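Local coordinates for triacylglycerol lipase (Clostridium botulinum, PDB 5AH1), which hydrolyses synthetic polyesters and, as a lipase-like esterase of the alpha/beta-hydrolase superfamily, probably triacylglycerols; it also binds zinc, at residues N53-F64 against N435-F446. Sequence-based numbering, arbitrary orientation.
Sequences NKMPPLKFPVEF and NVKDWYMDYASF
Phe60, the residue of the 53-64 segment most covered by 435-446, turns its edge to the face of Trp439, the ring planes 64° apart and CD1 3.7 Å from Trp439 CE2. With CG anti to the backbone N (chi1 -171°), its ring reaches toward the helix, where CE1 lies 3.4 Å from Tyr443 CD1 and CE2 meets Phe446 CD2. On the opposite face of the Trp439 indole, Leu58 CD2 makes a CH-pi contact 3.8 Å from the five-membered ring's centroid. Further along, Phe64 points CD1 at the centre of the Phe446 ring in a second edge-to-face pair, while Val62 CG2 touches Phe446 CE2.

Direct hydrogen bonds gather at Asn435, just before the helix. Its ND2 donates to Met55 O (3.0 Å, 175° at the hydrogen) within its own amide plane, and its backbone O accepts from Leu58 N at 2.9 Å, so its side-chain amide and its main-chain carbonyl are each held by the 53-64 segment.

Water extends this polar seam: single molecules join Asn53 OD1 to Asn435 OD1, Lys59 O to Trp439 NE1, and Phe60 N to Asp442 OD2.

Trp331 of strand 327-331 adds its ring to those of Phe60, Trp439 and Tyr443. The aromatic cluster thus packs the N-terminal segment lengthwise along the C-terminal helix, which flanks the central parallel sheet of an alpha/beta-hydrolase fold.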
loop_
_atom_site.group_PDB
_atom_site.type_symbol
_atom_site.label_atom_id
_atom_site.label_comp_id
_atom_site.label_asym_id
_atom_site.label_seq_id
_atom_site.Cartn_x
_atom_site.Cartn_y
_atom_site.Cartn_z
ATOM N N ASN A 53 -17.473 9.509 13.368
ATOM C CA ASN A 53 -18.803 8.996 13.025
ATOM C C ASN A 53 -19.796 10.097 12.645
ATOM O O ASN A 53 -20.822 9.824 12.018
ATOM C CB ASN A 53 -19.371 8.141 14.165
ATOM C CG ASN A 53 -18.630 6.824 14.343
ATOM O OD1 ASN A 53 -18.038 6.296 13.402
ATOM N ND2 ASN A 53 -18.671 6.287 15.552
ATOM N N LYS A 54 -19.487 11.335 13.022
ATOM C CA LYS A 54 -20.303 12.491 12.652
ATOM C C LYS A 54 -20.008 13.001 11.240
ATOM O O LYS A 54 -20.817 13.721 10.656
ATOM C CB LYS A 54 -20.109 13.627 13.658
ATOM C CG LYS A 54 -20.714 13.351 15.024
ATOM C CD LYS A 54 -20.512 14.519 15.980
ATOM C CE LYS A 54 -20.990 14.171 17.375
ATOM N NZ LYS A 54 -20.792 15.295 18.320
ATOM N N MET A 55 -18.853 12.633 10.692
ATOM C CA MET A 55 -18.496 13.039 9.337
ATOM C C MET A 55 -19.380 12.308 8.319
ATOM O O MET A 55 -19.913 11.238 8.611
ATOM C CB MET A 55 -17.014 12.744 9.061
ATOM C CG MET A 55 -16.059 13.385 10.047
ATOM S SD MET A 55 -14.327 13.020 9.690
ATOM C CE MET A 55 -14.064 14.007 8.229
ATOM N N PRO A 56 -19.559 12.890 7.124
ATOM C CA PRO A 56 -20.402 12.234 6.115
ATOM C C PRO A 56 -19.813 10.893 5.708
ATOM O O PRO A 56 -18.630 10.825 5.398
ATOM C CB PRO A 56 -20.362 13.206 4.931
ATOM C CG PRO A 56 -19.930 14.511 5.506
ATOM C CD PRO A 56 -19.039 14.183 6.650
ATOM N N PRO A 57 -20.614 9.828 5.722
ATOM C CA PRO A 57 -20.027 8.546 5.330
ATOM C C PRO A 57 -19.689 8.473 3.843
ATOM O O PRO A 57 -20.433 8.947 2.990
ATOM C CB PRO A 57 -21.123 7.535 5.674
ATOM C CG PRO A 57 -22.379 8.317 5.689
ATOM C CD PRO A 57 -22.021 9.696 6.131
ATOM N N LEU A 58 -18.549 7.868 3.534
ATOM C CA LEU A 58 -18.200 7.609 2.150
ATOM C C LEU A 58 -19.175 6.579 1.608
ATOM O O LEU A 58 -19.461 5.590 2.276
ATOM C CB LEU A 58 -16.763 7.086 2.051
ATOM C CG LEU A 58 -16.132 7.146 0.663
ATOM C CD1 LEU A 58 -15.906 8.594 0.239
ATOM C CD2 LEU A 58 -14.810 6.379 0.645
ATOM N N LYS A 59 -19.678 6.807 0.400
ATOM C CA LYS A 59 -20.661 5.919 -0.209
ATOM C C LYS A 59 -20.048 4.993 -1.244
ATOM O O LYS A 59 -19.405 5.437 -2.210
ATOM C CB LYS A 59 -21.779 6.737 -0.842
ATOM C CG LYS A 59 -22.522 7.596 0.156
ATOM C CD LYS A 59 -23.615 8.404 -0.518
ATOM C CE LYS A 59 -24.440 9.195 0.490
ATOM N NZ LYS A 59 -25.752 9.606 -0.098
ATOM N N PHE A 60 -20.256 3.694 -1.049
ATOM C CA PHE A 60 -19.757 2.729 -2.007
ATOM C C PHE A 60 -20.584 2.922 -3.286
ATOM O O PHE A 60 -21.803 3.044 -3.219
ATOM C CB PHE A 60 -19.850 1.312 -1.454
ATOM C CG PHE A 60 -19.154 0.314 -2.299
ATOM C CD1 PHE A 60 -17.781 0.151 -2.188
ATOM C CD2 PHE A 60 -19.843 -0.439 -3.236
ATOM C CE1 PHE A 60 -17.100 -0.736 -2.999
ATOM C CE2 PHE A 60 -19.168 -1.339 -4.049
ATOM C CZ PHE A 60 -17.800 -1.494 -3.918
ATOM N N PRO A 61 -19.934 2.992 -4.452
ATOM C CA PRO A 61 -20.628 3.571 -5.617
ATOM C C PRO A 61 -21.500 2.633 -6.448
ATOM O O PRO A 61 -22.302 3.139 -7.219
ATOM C CB PRO A 61 -19.474 4.077 -6.476
ATOM C CG PRO A 61 -18.378 3.121 -6.170
ATOM C CD PRO A 61 -18.487 2.854 -4.701
ATOM N N VAL A 62 -21.348 1.320 -6.318
ATOM C CA VAL A 62 -22.043 0.405 -7.213
ATOM C C VAL A 62 -22.572 -0.800 -6.461
ATOM O O VAL A 62 -22.106 -1.144 -5.374
ATOM C CB VAL A 62 -21.126 -0.081 -8.368
ATOM C CG1 VAL A 62 -20.640 1.092 -9.202
ATOM C CG2 VAL A 62 -19.936 -0.857 -7.827
ATOM N N GLU A 63 -23.590 -1.410 -7.046
ATOM C CA GLU A 63 -24.039 -2.726 -6.624
ATOM C C GLU A 63 -23.286 -3.771 -7.434
ATOM O O GLU A 63 -22.811 -3.507 -8.548
ATOM C CB GLU A 63 -25.550 -2.887 -6.830
ATOM C CG GLU A 63 -26.413 -2.092 -5.843
ATOM C CD GLU A 63 -26.389 -2.657 -4.416
ATOM O OE1 GLU A 63 -26.568 -3.888 -4.235
ATOM O OE2 GLU A 63 -26.196 -1.860 -3.469
ATOM N N PHE A 64 -23.152 -4.957 -6.866
ATOM C CA PHE A 64 -22.527 -6.048 -7.586
ATOM C C PHE A 64 -23.342 -6.352 -8.848
ATOM O O PHE A 64 -24.574 -6.278 -8.829
ATOM C CB PHE A 64 -22.406 -7.299 -6.711
ATOM C CG PHE A 64 -21.561 -8.360 -7.336
ATOM C CD1 PHE A 64 -20.178 -8.300 -7.237
ATOM C CD2 PHE A 64 -22.131 -9.384 -8.072
ATOM C CE1 PHE A 64 -19.380 -9.251 -7.847
ATOM C CE2 PHE A 64 -21.334 -10.333 -8.688
ATOM C CZ PHE A 64 -19.956 -10.258 -8.576
ATOM N N ASN A 435 -15.010 9.070 7.606
ATOM C CA ASN A 435 -15.965 8.056 8.005
ATOM C C ASN A 435 -16.127 7.094 6.844
ATOM O O ASN A 435 -16.801 7.413 5.863
ATOM C CB ASN A 435 -17.283 8.751 8.346
ATOM C CG ASN A 435 -18.372 7.794 8.786
ATOM O OD1 ASN A 435 -18.167 6.584 8.888
ATOM N ND2 ASN A 435 -19.547 8.345 9.065
ATOM N N VAL A 436 -15.466 5.938 6.932
ATOM C CA VAL A 436 -15.366 5.009 5.804
ATOM C C VAL A 436 -15.844 3.583 6.098
ATOM O O VAL A 436 -15.792 2.725 5.214
ATOM C CB VAL A 436 -13.911 4.949 5.267
ATOM C CG1 VAL A 436 -13.485 6.314 4.743
ATOM C CG2 VAL A 436 -12.926 4.433 6.321
ATOM N N LYS A 437 -16.338 3.320 7.309
ATOM C CA LYS A 437 -16.600 1.932 7.691
ATOM C C LYS A 437 -17.682 1.297 6.813
ATOM O O LYS A 437 -17.567 0.140 6.405
ATOM C CB LYS A 437 -16.920 1.805 9.184
ATOM C CG LYS A 437 -18.204 2.469 9.627
ATOM C CD LYS A 437 -18.326 2.435 11.143
ATOM C CE LYS A 437 -19.598 3.119 11.616
ATOM N NZ LYS A 437 -19.700 3.157 13.105
ATOM N N ASP A 438 -18.723 2.051 6.490
ATOM C CA ASP A 438 -19.794 1.506 5.654
ATOM C C ASP A 438 -19.308 1.181 4.244
ATOM O O ASP A 438 -19.720 0.195 3.646
ATOM C CB ASP A 438 -20.980 2.467 5.619
ATOM C CG ASP A 438 -21.679 2.558 6.959
ATOM O OD1 ASP A 438 -22.020 1.492 7.513
ATOM O OD2 ASP A 438 -21.865 3.686 7.464
ATOM N N TRP A 439 -18.404 2.002 3.725
ATOM C CA TRP A 439 -17.810 1.747 2.420
ATOM C C TRP A 439 -17.105 0.393 2.422
ATOM O O TRP A 439 -17.306 -0.432 1.511
ATOM C CB TRP A 439 -16.849 2.876 2.060
ATOM C CG TRP A 439 -16.299 2.849 0.641
ATOM C CD1 TRP A 439 -16.719 3.605 -0.406
ATOM C CD2 TRP A 439 -15.187 2.074 0.151
ATOM N NE1 TRP A 439 -15.972 3.334 -1.526
ATOM C CE2 TRP A 439 -15.024 2.397 -1.211
ATOM C CE3 TRP A 439 -14.322 1.137 0.727
ATOM C CZ2 TRP A 439 -14.049 1.803 -2.011
ATOM C CZ3 TRP A 439 -13.354 0.554 -0.065
ATOM C CH2 TRP A 439 -13.222 0.887 -1.422
ATOM N N TYR A 440 -16.293 0.148 3.447
ATOM C CA TYR A 440 -15.584 -1.119 3.537
ATOM C C TYR A 440 -16.515 -2.315 3.741
ATOM O O TYR A 440 -16.286 -3.380 3.166
ATOM C CB TYR A 440 -14.512 -1.068 4.628
ATOM C CG TYR A 440 -13.283 -0.330 4.177
ATOM C CD1 TYR A 440 -13.169 1.041 4.336
ATOM C CD2 TYR A 440 -12.254 -1.006 3.538
ATOM C CE1 TYR A 440 -12.053 1.715 3.893
ATOM C CE2 TYR A 440 -11.128 -0.339 3.097
ATOM C CZ TYR A 440 -11.045 1.020 3.271
ATOM O OH TYR A 440 -9.922 1.673 2.816
ATOM N N MET A 441 -17.566 -2.152 4.543
ATOM C CA MET A 441 -18.529 -3.237 4.732
ATOM C C MET A 441 -19.245 -3.564 3.419
ATOM O O MET A 441 -19.425 -4.738 3.076
ATOM C CB MET A 441 -19.498 -2.893 5.866
ATOM C CG MET A 441 -18.776 -2.960 7.231
ATOM S SD MET A 441 -19.763 -2.628 8.665
ATOM C CE MET A 441 -19.991 -0.884 8.461
ATOM N N ASP A 442 -19.629 -2.528 2.676
ATOM C CA ASP A 442 -20.249 -2.731 1.377
ATOM C C ASP A 442 -19.283 -3.360 0.388
ATOM O O ASP A 442 -19.689 -4.168 -0.437
ATOM C CB ASP A 442 -20.805 -1.416 0.815
ATOM C CG ASP A 442 -22.093 -0.984 1.498
ATOM O OD1 ASP A 442 -22.677 -1.786 2.262
ATOM O OD2 ASP A 442 -22.517 0.169 1.265
ATOM N N TYR A 443 -18.000 -3.004 0.458
ATOM C CA TYR A 443 -17.033 -3.606 -0.454
ATOM C C TYR A 443 -16.833 -5.076 -0.121
ATOM O O TYR A 443 -16.717 -5.904 -1.021
ATOM C CB TYR A 443 -15.687 -2.886 -0.416
ATOM C CG TYR A 443 -14.746 -3.238 -1.550
ATOM C CD1 TYR A 443 -15.216 -3.518 -2.830
ATOM C CD2 TYR A 443 -13.375 -3.243 -1.355
ATOM C CE1 TYR A 443 -14.357 -3.803 -3.863
ATOM C CE2 TYR A 443 -12.513 -3.524 -2.394
ATOM C CZ TYR A 443 -13.005 -3.804 -3.640
ATOM O OH TYR A 443 -12.163 -4.056 -4.708
ATOM N N ALA A 444 -16.794 -5.402 1.169
ATOM C CA ALA A 444 -16.654 -6.802 1.569
ATOM C C ALA A 444 -17.834 -7.603 1.027
ATOM O O ALA A 444 -17.655 -8.709 0.534
ATOM C CB ALA A 444 -16.578 -6.942 3.080
ATOM N N SER A 445 -19.035 -7.048 1.150
ATOM C CA SER A 445 -20.231 -7.701 0.606
ATOM C C SER A 445 -20.073 -7.907 -0.909
ATOM O O SER A 445 -20.332 -8.997 -1.435
ATOM C CB SER A 445 -21.488 -6.886 0.900
ATOM O OG SER A 445 -21.786 -6.875 2.289
ATOM N N PHE A 446 -19.629 -6.863 -1.607
ATOM C CA PHE A 446 -19.404 -6.917 -3.045
ATOM C C PHE A 446 -18.466 -8.085 -3.375
ATOM O O PHE A 446 -18.780 -8.919 -4.222
ATOM C CB PHE A 446 -18.843 -5.555 -3.500
ATOM C CG PHE A 446 -18.550 -5.439 -4.986
ATOM C CD1 PHE A 446 -17.360 -5.909 -5.515
ATOM C CD2 PHE A 446 -19.447 -4.813 -5.834
ATOM C CE1 PHE A 446 -17.075 -5.777 -6.868
ATOM C CE2 PHE A 446 -19.166 -4.675 -7.183
ATOM C CZ PHE A 446 -17.981 -5.153 -7.702
HETATM O O HOH W 1 -16.897 5.483 11.047
HETATM O O HOH W 2 -17.269 3.602 14.809
HETATM O O HOH W 3 -15.996 11.254 6.064
HETATM O O HOH W 4 -18.372 4.757 4.648
HETATM O O HOH W 5 -16.593 5.656 -3.277
HETATM O O HOH W 6 -21.351 2.644 1.328
#